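Local structure of ARF GTPase-activating protein GIT1 (Rattus norvegicus, 6IUH) at residues A[38-42]-A[101-105]; A[46-50]-A[80-84]. The protein is a GTPase-activating protein for ARF GTPases that binds Liprin-alpha-2 through the domain present here, and probably helps regulate focal adhesion dynamics. All blocks are in the same frame, centred on the assembly; numbering follows the deposited sequence.

Interaction 1. Residues A[38-42]-A[101-105]; sequences KHDSF and FQLLT
Residues 38-42 leave a loop, make a 3-10 turn at 39-41 and enter helix 42-57. Ser41 N hydrogen-bonds to Lys38 O (2.9 Å). Residues 101-105 are the first turn of helix 101-128. The nearest CA pair is His39 and Phe101, at 8.1 Å. His39 (chi1 m, chi2 -67°) and Phe101 (chi1 m, chi2 -84°) meet obliquely, with ring centroids 4.6 Å apart and planes at 43°. Phe101 CD1 lies over one face of the imidazole, 3.5 Å from His39 CG. At the imidazole edge, His39 CE1 is 3.7 Å from Thr105 OG1. Thr105 (chi1 m) turns that hydroxyl back, OG1 donating to Phe101 O at 2.8 Å. Phe42 (chi1 -83°, chi2 16°) has its CA-to-CB bond toward residues 101-105. Phe42 CD2 packs 4.0 Å from CD2 of Leu104 (chi1 t, chi2 p). No hydrogen bond crosses the contact, which is aromatic and apolar packing at one end of a helical bundle. Phe42 and Thr105 also touch Ala34 of helix 13-35, and Thr105 packs on an apolar side chain of Liprin-alpha-2.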
loop_
_atom_site.group_PDB
_atom_site.type_symbol
_atom_site.label_atom_id
_atom_site.label_comp_id
_atom_site.label_asym_id
_atom_site.label_seq_id
_atom_site.Cartn_x
_atom_site.Cartn_y
_atom_site.Cartn_z
ATOM N N LYS A 38 7.387 11.716 12.054
ATOM C CA LYS A 38 8.318 10.668 12.456
ATOM C C LYS A 38 9.084 10.175 11.236
ATOM O O LYS A 38 8.956 9.015 10.840
ATOM C CB LYS A 38 7.583 9.498 13.115
ATOM C CG LYS A 38 6.668 9.886 14.260
ATOM C CD LYS A 38 6.157 8.648 14.979
ATOM C CE LYS A 38 7.314 7.812 15.512
ATOM N NZ LYS A 38 6.845 6.579 16.202
ATOM N N HIS A 39 9.881 11.056 10.640
ATOM C CA HIS A 39 10.552 10.749 9.381
ATOM C C HIS A 39 11.581 9.631 9.537
ATOM O O HIS A 39 11.932 8.960 8.565
ATOM C CB HIS A 39 11.207 12.011 8.815
ATOM C CG HIS A 39 10.234 13.118 8.536
ATOM N ND1 HIS A 39 9.272 13.030 7.554
ATOM C CD2 HIS A 39 10.068 14.328 9.117
ATOM C CE1 HIS A 39 8.559 14.143 7.537
ATOM N NE2 HIS A 39 9.023 14.948 8.478
ATOM N N ASP A 40 12.044 9.417 10.765
ATOM C CA ASP A 40 12.972 8.330 11.051
ATOM C C ASP A 40 12.283 6.969 10.980
ATOM O O ASP A 40 12.944 5.935 10.901
ATOM C CB ASP A 40 13.608 8.513 12.429
ATOM C CG ASP A 40 12.583 8.507 13.546
ATOM O OD1 ASP A 40 11.517 9.135 13.377
ATOM O OD2 ASP A 40 12.841 7.872 14.589
ATOM N N SER A 41 10.954 6.973 11.010
ATOM C CA SER A 41 10.196 5.729 11.023
ATOM C C SER A 41 9.783 5.279 9.625
ATOM O O SER A 41 9.138 4.240 9.470
ATOM C CB SER A 41 8.955 5.876 11.909
ATOM O OG SER A 41 9.317 6.095 13.261
ATOM N N PHE A 42 10.158 6.048 8.606
ATOM C CA PHE A 42 9.738 5.734 7.239
ATOM C C PHE A 42 10.310 4.409 6.736
ATOM O O PHE A 42 9.600 3.624 6.108
ATOM C CB PHE A 42 10.124 6.863 6.281
ATOM C CG PHE A 42 9.140 8.004 6.257
ATOM C CD1 PHE A 42 8.202 8.154 7.265
ATOM C CD2 PHE A 42 9.148 8.919 5.217
ATOM C CE1 PHE A 42 7.295 9.200 7.242
ATOM C CE2 PHE A 42 8.245 9.968 5.188
ATOM C CZ PHE A 42 7.316 10.108 6.203
ATOM N N PHE A 101 11.811 17.059 2.747
ATOM C CA PHE A 101 10.832 16.215 3.422
ATOM C C PHE A 101 9.420 16.402 2.874
ATOM O O PHE A 101 8.588 15.503 2.974
ATOM C CB PHE A 101 10.857 16.479 4.929
ATOM C CG PHE A 101 12.096 15.964 5.604
ATOM C CD1 PHE A 101 12.185 14.639 5.996
ATOM C CD2 PHE A 101 13.177 16.799 5.827
ATOM C CE1 PHE A 101 13.323 14.158 6.607
ATOM C CE2 PHE A 101 14.318 16.323 6.440
ATOM C CZ PHE A 101 14.391 15.002 6.829
ATOM N N GLN A 102 9.152 17.564 2.288
ATOM C CA GLN A 102 7.858 17.802 1.660
ATOM C C GLN A 102 7.703 16.906 0.440
ATOM O O GLN A 102 6.712 16.191 0.302
ATOM C CB GLN A 102 7.707 19.272 1.267
ATOM C CG GLN A 102 7.737 20.229 2.447
ATOM C CD GLN A 102 6.593 20.000 3.415
ATOM O OE1 GLN A 102 5.511 19.561 3.025
ATOM N NE2 GLN A 102 6.829 20.296 4.687
ATOM N N LEU A 103 8.697 16.950 -0.438
ATOM C CA LEU A 103 8.711 16.102 -1.620
ATOM C C LEU A 103 8.714 14.626 -1.229
ATOM O O LEU A 103 7.991 13.821 -1.812
ATOM C CB LEU A 103 9.924 16.425 -2.493
ATOM C CG LEU A 103 10.132 15.538 -3.719
ATOM C CD1 LEU A 103 8.915 15.589 -4.634
ATOM C CD2 LEU A 103 11.391 15.952 -4.469
ATOM N N LEU A 104 9.526 14.283 -0.233
ATOM C CA LEU A 104 9.611 12.912 0.261
ATOM C C LEU A 104 8.262 12.382 0.730
ATOM O O LEU A 104 7.820 11.316 0.305
ATOM C CB LEU A 104 10.616 12.824 1.405
ATOM C CG LEU A 104 10.597 11.512 2.189
ATOM C CD1 LEU A 104 11.118 10.367 1.335
ATOM C CD2 LEU A 104 11.407 11.657 3.468
ATOM N N THR A 105 7.617 13.133 1.617
ATOM C CA THR A 105 6.325 12.737 2.163
ATOM C C THR A 105 5.283 12.583 1.061
ATOM O O THR A 105 4.490 11.639 1.072
ATOM C CB THR A 105 5.828 13.753 3.205
ATOM O OG1 THR A 105 6.769 13.821 4.282
ATOM C CG2 THR A 105 4.474 13.339 3.755
#

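Interaction 2. Residues A[46-50]-A[80-84]; sequences SEKIH and AYRLQ
Two helical turns, 46-50 and 80-84, run nearly antiparallel. Their axes approach to 9.6 Å and cross at -164°. In register, Ser46 faces Gln84 (CA to CA 5.8 Å) and His50 faces Ala80 (5.7 Å). Ser46 comes first, with chi1 p. Ser46 CB rests 4.0 Å from Leu83 CG, and Ser46 OG is hydrogen-bonded to Val43 O. Two waters join the helices here, each donating both ways. One links Ser46 OG (3.2 Å) to Gln84 O (3.1 Å), the other Ser46 O (3.1 Å) to Ala80 O (2.8 Å). Glu47 has CA-to-CB pointing away, but chi1 m and chi2 m bring its carboxylate back. Glu47 OE2 accepts a hydrogen bond from Gln84 NE2 at 2.7 Å. The extended Gln84 (chi1 t, chi2 t) makes this reach possible. Ile49 (chi1 m, chi2 t) puts CD1 3.8 Å from CD2 of Leu83 (chi1 t, chi2 p). His50, chi1 t, lays its ring beside the other helix. His50 CD2 is 4.0 Å from Ala80 CB, and Gln84 NE2 sits over one ring face, 4.1 Å from His50 CG. An apolar inner side with a polar outer side is characteristic of an antiparallel helical bundle. On the inner side, Ile49 meets Ile27 and Leu30 of helix 13-35, while Leu83 meets Val108 and Cys111 of helix 101-128.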
loop_
_atom_site.group_PDB
_atom_site.type_symbol
_atom_site.label_atom_id
_atom_site.label_comp_id
_atom_site.label_asym_id
_atom_site.label_seq_id
_atom_site.Cartn_x
_atom_site.Cartn_y
_atom_site.Cartn_z
ATOM N N SER A 46 8.095 1.109 5.910
ATOM C CA SER A 46 8.094 0.594 4.545
ATOM C C SER A 46 8.479 -0.883 4.500
ATOM O O SER A 46 8.012 -1.624 3.638
ATOM C CB SER A 46 9.041 1.407 3.661
ATOM O OG SER A 46 10.387 1.255 4.073
ATOM N N GLU A 47 9.330 -1.306 5.429
ATOM C CA GLU A 47 9.743 -2.700 5.489
ATOM C C GLU A 47 8.608 -3.589 5.977
ATOM O O GLU A 47 8.435 -4.708 5.491
ATOM C CB GLU A 47 10.969 -2.862 6.389
ATOM C CG GLU A 47 12.247 -2.329 5.769
ATOM C CD GLU A 47 12.571 -3.003 4.450
ATOM O OE1 GLU A 47 12.366 -4.230 4.343
ATOM O OE2 GLU A 47 13.023 -2.304 3.518
ATOM N N LYS A 48 7.835 -3.088 6.935
ATOM C CA LYS A 48 6.679 -3.822 7.437
ATOM C C LYS A 48 5.596 -3.885 6.366
ATOM O O LYS A 48 4.892 -4.887 6.232
ATOM C CB LYS A 48 6.144 -3.173 8.715
ATOM C CG LYS A 48 7.127 -3.219 9.876
ATOM C CD LYS A 48 6.656 -2.382 11.055
ATOM C CE LYS A 48 5.397 -2.954 11.682
ATOM N NZ LYS A 48 4.976 -2.177 12.881
ATOM N N ILE A 49 5.472 -2.808 5.598
ATOM C CA ILE A 49 4.539 -2.776 4.476
ATOM C C ILE A 49 4.983 -3.739 3.378
ATOM O O ILE A 49 4.186 -4.539 2.884
ATOM C CB ILE A 49 4.406 -1.356 3.895
ATOM C CG1 ILE A 49 3.728 -0.434 4.908
ATOM C CG2 ILE A 49 3.619 -1.373 2.591
ATOM C CD1 ILE A 49 3.658 1.003 4.467
ATOM N N HIS A 50 6.258 -3.666 3.007
ATOM C CA HIS A 50 6.801 -4.527 1.959
ATOM C C HIS A 50 6.618 -6.001 2.308
ATOM O O HIS A 50 6.328 -6.824 1.440
ATOM C CB HIS A 50 8.283 -4.225 1.721
ATOM C CG HIS A 50 8.843 -4.891 0.504
ATOM N ND1 HIS A 50 9.420 -6.143 0.539
ATOM C CD2 HIS A 50 8.913 -4.481 -0.785
ATOM C CE1 HIS A 50 9.823 -6.473 -0.677
ATOM N NE2 HIS A 50 9.525 -5.483 -1.497
ATOM N N ALA A 80 5.103 -1.042 -3.883
ATOM C CA ALA A 80 5.816 -1.392 -2.659
ATOM C C ALA A 80 7.311 -1.176 -2.845
ATOM O O ALA A 80 7.996 -0.690 -1.945
ATOM C CB ALA A 80 5.531 -2.833 -2.265
ATOM N N TYR A 81 7.803 -1.546 -4.023
ATOM C CA TYR A 81 9.206 -1.366 -4.378
ATOM C C TYR A 81 9.545 0.116 -4.491
ATOM O O TYR A 81 10.581 0.567 -3.997
ATOM C CB TYR A 81 9.513 -2.085 -5.691
ATOM C CG TYR A 81 10.958 -2.011 -6.128
ATOM C CD1 TYR A 81 11.886 -2.943 -5.686
ATOM C CD2 TYR A 81 11.387 -1.019 -6.999
ATOM C CE1 TYR A 81 13.208 -2.880 -6.091
ATOM C CE2 TYR A 81 12.704 -0.948 -7.408
ATOM C CZ TYR A 81 13.609 -1.881 -6.953
ATOM O OH TYR A 81 14.920 -1.812 -7.362
ATOM N N ARG A 82 8.665 0.862 -5.153
ATOM C CA ARG A 82 8.815 2.306 -5.283
ATOM C C ARG A 82 8.854 2.986 -3.912
ATOM O O ARG A 82 9.649 3.904 -3.686
ATOM C CB ARG A 82 7.675 2.875 -6.130
ATOM C CG ARG A 82 7.774 4.362 -6.420
ATOM C CD ARG A 82 6.475 4.883 -7.018
ATOM N NE ARG A 82 6.377 6.337 -6.926
ATOM C CZ ARG A 82 5.240 7.016 -7.039
ATOM N NH1 ARG A 82 4.099 6.372 -7.244
ATOM N NH2 ARG A 82 5.243 8.340 -6.941
ATOM N N LEU A 83 7.995 2.534 -3.001
ATOM C CA LEU A 83 7.975 3.050 -1.635
ATOM C C LEU A 83 9.301 2.801 -0.929
ATOM O O LEU A 83 9.863 3.699 -0.300
ATOM C CB LEU A 83 6.838 2.413 -0.834
ATOM C CG LEU A 83 6.749 2.806 0.642
ATOM C CD1 LEU A 83 6.445 4.286 0.775
ATOM C CD2 LEU A 83 5.695 1.975 1.361
ATOM N N GLN A 84 9.786 1.569 -1.030
ATOM C CA GLN A 84 11.053 1.185 -0.422
ATOM C C GLN A 84 12.181 2.073 -0.931
ATOM O O GLN A 84 13.066 2.469 -0.169
ATOM C CB GLN A 84 11.352 -0.286 -0.716
ATOM C CG GLN A 84 12.394 -0.916 0.187
ATOM C CD GLN A 84 12.572 -2.395 -0.093
ATOM O OE1 GLN A 84 12.689 -2.808 -1.247
ATOM N NE2 GLN A 84 12.581 -3.201 0.961
HETATM O O HOH W 1 13.237 1.433 2.735
HETATM O O HOH W 2 7.217 -1.232 0.693
#

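The two contacts have centres about 14 Å apart in one four-helix bundle. Along the chain the order is 38-42, 46-50, 80-84, 101-105, so interaction 2 is enclosed by interaction 1. Helix 67-87 and helix 101-128, which supply the later two segments, follow each other in the chain. Interaction 1 lies about 16 Å from the chain centre, towards one end of the bundle, and interaction 2 about 6 Å from it. The start of helix 42-57 and the turn before it pack on helix 101-128; one turn further on the helix packs on helix 67-87. Interaction 1 touches Liprin-alpha-2, through Thr105; no other protein chain of the assembly touches the segments of interaction 2.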